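PDB 3BY9: sensor protein, which probably senses C4-dicarboxylates such as succinate with this extracytoplasmic domain of the membrane-bound histidine kinase DctB, whose kinase part probably uses ATP to phosphorylate a histidine. Local coordinates for residues F101-P105 against Q203-D207; L152-E156 against V175-S179. The contacts are given in a common frame with arbitrary orientation. Residues are numbered along the deposited sequence.

Contact 1 (F101-P105 against Q203-D207)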
loop_
_atom_site.group_PDB
_atom_site.type_symbol
_atom_site.label_atom_id
_atom_site.label_comp_id
_atom_site.label_asym_id
_atom_site.label_seq_id
_atom_site.Cartn_x
_atom_site.Cartn_y
_atom_site.Cartn_z
ATOM N N PHE A 101 -10.056 -13.405 3.992
ATOM C CA PHE A 101 -8.831 -12.599 4.162
ATOM C C PHE A 101 -8.415 -12.497 5.639
ATOM O O PHE A 101 -7.808 -11.509 6.039
ATOM C CB PHE A 101 -9.059 -11.204 3.587
ATOM C CG PHE A 101 -9.328 -11.232 2.087
ATOM C CD1 PHE A 101 -8.368 -11.721 1.229
ATOM C CD2 PHE A 101 -10.553 -10.835 1.569
ATOM C CE1 PHE A 101 -8.620 -11.840 -0.178
ATOM C CE2 PHE A 101 -10.820 -10.931 0.165
ATOM C CZ PHE A 101 -9.840 -11.448 -0.699
ATOM N N ALA A 102 -8.767 -13.516 6.427
ATOM C CA ALA A 102 -8.412 -13.452 7.870
ATOM C C ALA A 102 -6.913 -13.414 8.029
ATOM O O ALA A 102 -6.419 -12.977 9.058
ATOM C CB ALA A 102 -8.971 -14.680 8.624
ATOM N N TRP A 103 -6.189 -13.904 7.016
ATOM C CA TRP A 103 -4.734 -13.928 7.019
ATOM C C TRP A 103 -4.103 -12.550 6.737
ATOM O O TRP A 103 -2.860 -12.347 6.946
ATOM C CB TRP A 103 -4.244 -14.972 5.983
ATOM C CG TRP A 103 -4.743 -14.723 4.584
ATOM C CD1 TRP A 103 -5.953 -15.155 4.037
ATOM C CD2 TRP A 103 -4.085 -13.955 3.552
ATOM N NE1 TRP A 103 -6.062 -14.660 2.730
ATOM C CE2 TRP A 103 -4.943 -13.940 2.418
ATOM C CE3 TRP A 103 -2.858 -13.281 3.476
ATOM C CZ2 TRP A 103 -4.602 -13.273 1.227
ATOM C CZ3 TRP A 103 -2.521 -12.613 2.276
ATOM C CH2 TRP A 103 -3.393 -12.620 1.182
ATOM N N ARG A 104 -4.915 -11.583 6.313
ATOM C CA ARG A 104 -4.366 -10.253 6.037
ATOM C C ARG A 104 -4.309 -9.401 7.287
ATOM O O ARG A 104 -5.269 -9.343 8.053
ATOM C CB ARG A 104 -5.224 -9.486 5.041
ATOM C CG ARG A 104 -4.983 -9.849 3.620
ATOM C CD ARG A 104 -3.602 -9.335 3.109
ATOM N NE ARG A 104 -3.625 -9.235 1.632
ATOM C CZ ARG A 104 -2.548 -9.335 0.852
ATOM N NH1 ARG A 104 -1.341 -9.526 1.371
ATOM N NH2 ARG A 104 -2.707 -9.337 -0.488
ATOM N N PRO A 105 -3.227 -8.657 7.467
ATOM C CA PRO A 105 -3.149 -7.812 8.677
ATOM C C PRO A 105 -4.286 -6.811 8.807
ATOM O O PRO A 105 -4.732 -6.525 9.906
ATOM C CB PRO A 105 -1.815 -7.100 8.494
ATOM C CG PRO A 105 -0.954 -8.195 7.869
ATOM C CD PRO A 105 -1.904 -8.781 6.803
ATOM N N GLN A 203 3.070 -12.936 3.065
ATOM C CA GLN A 203 2.231 -12.868 1.878
ATOM C C GLN A 203 1.864 -11.447 1.455
ATOM O O GLN A 203 0.987 -11.279 0.593
ATOM C CB GLN A 203 0.951 -13.728 2.027
ATOM C CG GLN A 203 1.230 -15.258 1.915
ATOM C CD GLN A 203 1.552 -15.735 0.490
ATOM O OE1 GLN A 203 0.724 -15.671 -0.424
ATOM N NE2 GLN A 203 2.772 -16.232 0.306
ATOM N N GLN A 204 2.592 -10.473 1.997
ATOM C CA GLN A 204 2.375 -9.069 1.645
ATOM C C GLN A 204 2.546 -8.885 0.143
ATOM O O GLN A 204 1.803 -8.098 -0.453
ATOM C CB GLN A 204 3.346 -8.167 2.384
ATOM C CG GLN A 204 3.045 -6.645 2.185
ATOM C CD GLN A 204 3.665 -5.816 3.287
ATOM O OE1 GLN A 204 4.670 -6.231 3.895
ATOM N NE2 GLN A 204 3.098 -4.633 3.555
ATOM N N TYR A 205 3.509 -9.609 -0.453
ATOM C CA TYR A 205 3.720 -9.564 -1.915
ATOM C C TYR A 205 3.453 -10.962 -2.495
ATOM O O TYR A 205 4.075 -11.357 -3.497
ATOM C CB TYR A 205 5.154 -9.114 -2.258
ATOM C CG TYR A 205 5.519 -7.843 -1.545
ATOM C CD1 TYR A 205 4.792 -6.661 -1.768
ATOM C CD2 TYR A 205 6.500 -7.830 -0.576
ATOM C CE1 TYR A 205 5.048 -5.509 -1.028
ATOM C CE2 TYR A 205 6.760 -6.711 0.153
ATOM C CZ TYR A 205 6.028 -5.538 -0.075
ATOM O OH TYR A 205 6.304 -4.405 0.639
ATOM N N LEU A 206 2.488 -11.664 -1.905
ATOM C CA LEU A 206 2.104 -13.002 -2.332
ATOM C C LEU A 206 3.372 -13.869 -2.439
ATOM O O LEU A 206 4.195 -13.852 -1.492
ATOM C CB LEU A 206 1.349 -12.948 -3.643
ATOM C CG LEU A 206 0.147 -11.949 -3.590
ATOM C CD1 LEU A 206 -0.641 -11.913 -4.879
ATOM C CD2 LEU A 206 -0.777 -12.297 -2.430
ATOM N N ASP A 207 3.519 -14.599 -3.557
ATOM C CA ASP A 207 4.710 -15.457 -3.756
ATOM C C ASP A 207 5.741 -14.800 -4.684
ATOM O O ASP A 207 6.519 -15.489 -5.385
ATOM C CB ASP A 207 4.323 -16.797 -4.388
ATOM C CG ASP A 207 3.374 -17.606 -3.542
ATOM O OD1 ASP A 207 3.481 -17.568 -2.303
ATOM O OD2 ASP A 207 2.540 -18.334 -4.133
#
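Two type I beta turns approach each other here, Phe101 to Arg104 closed by Arg104 N to Phe101 O at 2.9 Å and Gln203 to Leu206 closed by Leu206 N to Gln203 O, also at 2.9 Å. Each borders a helix: Arg104 is the N-cap residue before helix 105-110, and Gln203 leaves helix 193-202 with a positive phi of 62°. The backbones stay apart, the nearest CA pair being Arg104 and Gln204 at 8.1 Å, so side chains must bridge the gap. Arg104 extends across it, and its NH1 donates to Gln203 O at 3.0 Å; an angle of 129° makes this bond weak. Arg104 NH2 passes 4.0 Å from Leu206 CD2 and is hydrogen-bonded to Leu121 O. The Trp103 ring packs beside Gln203, CZ3 to CB 3.7 Å, and barely reaches Leu206, CH2 to CD2 4.5 Å. The Gln203 amide turns back on its own loop, NE2 to Asp207 OD1 3.0 Å at 170°. The contact is small (155 Å²) and mixed, one weak bond beside aliphatic packing; Gln204, bonded to Leu121 and Phe119, mainly fastens the loop to the first PAS-like domain. Arg104, whose NE binds succinate, serves ligand and loop alike.

Contact 2 (L152-E156 against V175-S179)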
loop_
_atom_site.group_PDB
_atom_site.type_symbol
_atom_site.label_atom_id
_atom_site.label_comp_id
_atom_site.label_asym_id
_atom_site.label_seq_id
_atom_site.Cartn_x
_atom_site.Cartn_y
_atom_site.Cartn_z
ATOM N N LEU A 152 -2.794 2.611 -6.686
ATOM C CA LEU A 152 -1.629 3.491 -6.454
ATOM C C LEU A 152 -1.267 4.429 -7.590
ATOM O O LEU A 152 -0.331 5.224 -7.458
ATOM C CB LEU A 152 -0.420 2.644 -6.194
ATOM C CG LEU A 152 -0.657 1.655 -5.063
ATOM C CD1 LEU A 152 0.596 0.850 -4.857
ATOM C CD2 LEU A 152 -1.021 2.395 -3.787
ATOM N N SER A 153 -1.959 4.346 -8.713
ATOM C CA SER A 153 -1.599 5.205 -9.858
ATOM C C SER A 153 -1.573 6.690 -9.609
ATOM O O SER A 153 -0.648 7.365 -10.055
ATOM C CB SER A 153 -2.535 4.940 -11.047
ATOM O OG SER A 153 -2.429 3.581 -11.427
ATOM N N ALA A 154 -2.572 7.232 -8.917
ATOM C CA ALA A 154 -2.556 8.677 -8.730
ATOM C C ALA A 154 -1.327 9.106 -7.904
ATOM O O ALA A 154 -0.800 10.206 -8.100
ATOM C CB ALA A 154 -3.879 9.162 -8.074
ATOM N N ILE A 155 -0.871 8.252 -6.983
ATOM C CA ILE A 155 0.330 8.605 -6.212
ATOM C C ILE A 155 1.545 8.543 -7.149
ATOM O O ILE A 155 2.271 9.517 -7.292
ATOM C CB ILE A 155 0.574 7.644 -5.018
ATOM C CG1 ILE A 155 -0.459 7.915 -3.909
ATOM C CG2 ILE A 155 1.998 7.839 -4.432
ATOM C CD1 ILE A 155 -0.222 7.041 -2.637
ATOM N N GLU A 156 1.780 7.394 -7.783
ATOM C CA GLU A 156 2.945 7.290 -8.657
ATOM C C GLU A 156 2.951 8.312 -9.773
ATOM O O GLU A 156 4.014 8.792 -10.168
ATOM C CB GLU A 156 3.068 5.873 -9.222
ATOM C CG GLU A 156 3.470 4.861 -8.151
ATOM C CD GLU A 156 3.700 3.442 -8.671
ATOM O OE1 GLU A 156 2.975 2.989 -9.598
ATOM O OE2 GLU A 156 4.585 2.744 -8.146
ATOM N N VAL A 175 10.994 -2.371 -2.588
ATOM C CA VAL A 175 10.400 -1.256 -3.340
ATOM C C VAL A 175 8.950 -1.590 -3.668
ATOM O O VAL A 175 8.677 -2.513 -4.426
ATOM C CB VAL A 175 11.226 -1.000 -4.630
ATOM C CG1 VAL A 175 10.563 0.084 -5.455
ATOM C CG2 VAL A 175 12.644 -0.516 -4.225
ATOM N N PHE A 176 8.010 -0.849 -3.050
ATOM C CA PHE A 176 6.579 -1.079 -3.250
ATOM C C PHE A 176 5.990 -0.101 -4.273
ATOM O O PHE A 176 5.012 -0.444 -4.927
ATOM C CB PHE A 176 5.838 -0.945 -1.919
ATOM C CG PHE A 176 4.389 -1.180 -2.042
ATOM C CD1 PHE A 176 3.920 -2.423 -2.429
ATOM C CD2 PHE A 176 3.499 -0.148 -1.850
ATOM C CE1 PHE A 176 2.548 -2.653 -2.636
ATOM C CE2 PHE A 176 2.120 -0.350 -2.050
ATOM C CZ PHE A 176 1.652 -1.608 -2.445
HETATM N N MSE A 177 6.553 1.120 -4.381
HETATM C CA MSE A 177 6.125 2.104 -5.407
HETATM C C MSE A 177 7.407 2.661 -5.990
HETATM O O MSE A 177 8.406 2.732 -5.309
HETATM C CB MSE A 177 5.300 3.257 -4.802
HETATM C CG MSE A 177 3.936 2.764 -4.416
HETATM SE SE MSE A 177 2.803 4.215 -3.803
HETATM C CE MSE A 177 3.602 4.612 -2.195
ATOM N N SER A 178 7.370 3.084 -7.250
ATOM C CA SER A 178 8.601 3.650 -7.810
ATOM C C SER A 178 8.279 4.359 -9.128
ATOM O O SER A 178 7.295 4.025 -9.776
ATOM C CB SER A 178 9.546 2.522 -8.143
ATOM O OG SER A 178 10.752 3.065 -8.711
ATOM N N SER A 179 9.103 5.344 -9.495
ATOM C CA SER A 179 8.952 5.944 -10.814
ATOM C C SER A 179 9.671 5.058 -11.852
ATOM O O SER A 179 9.587 5.328 -13.059
ATOM C CB SER A 179 9.494 7.387 -10.820
ATOM O OG SER A 179 10.893 7.471 -10.466
#
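Met177, present as selenomethionine, fills the middle of this buried contact and loses 84 Å² to the opposing segment. Its SE lies 3.8 Å from Ile155 CG2 and its CG 3.9 Å from Leu152 CD1, while the same Leu152 CD1 meets Phe176 CE2 at 3.4 Å. On its far flank Ile155 packs against Phe19 and Ile23 of the long helix 5-27. The neighbouring Phe176 and Met177 both face Ala168 of strand 165-169, a classic beta bulge, and the chain turns a corner at Met177. Helix 153-157 follows the last strand of the first PAS-like sheet, so this bulged corner of the second domain packs onto the connection between the two. At the polar edge the Glu156 side chain runs past Met177, OE2 to CA 3.2 Å, and accepts a hydrogen bond from Ser178 N at 2.9 Å and 157°. Glu156 OE2 also forms a salt bridge with Arg128 NH1, which in turn hydrogen-bonds Phe176 O.

Contact 1 joins the two PAS-like domains directly, whereas contact 2 packs the second domain onto the connecting helix 153-157; their centres lie about 20 Å apart. In sequence, contact 2 is nested within the loop closed by contact 1, and the two touch through Tyr205 CE1 and Phe176 CD1, 3.6 Å apart. Contact 1 reaches the succinate site: the side chain of Arg104 comes about 3 Å from the bound succinic acid, and that of Leu206 about 4 Å from that of Ser123, another binding residue. Contact 2 lies further off, with Phe176 about 7 Å from Tyr131 and Leu152 about 8 Å from Lys149 between side chains. Phe119 connects both, accepting a bond from Gln204 and meeting the Phe176 ring.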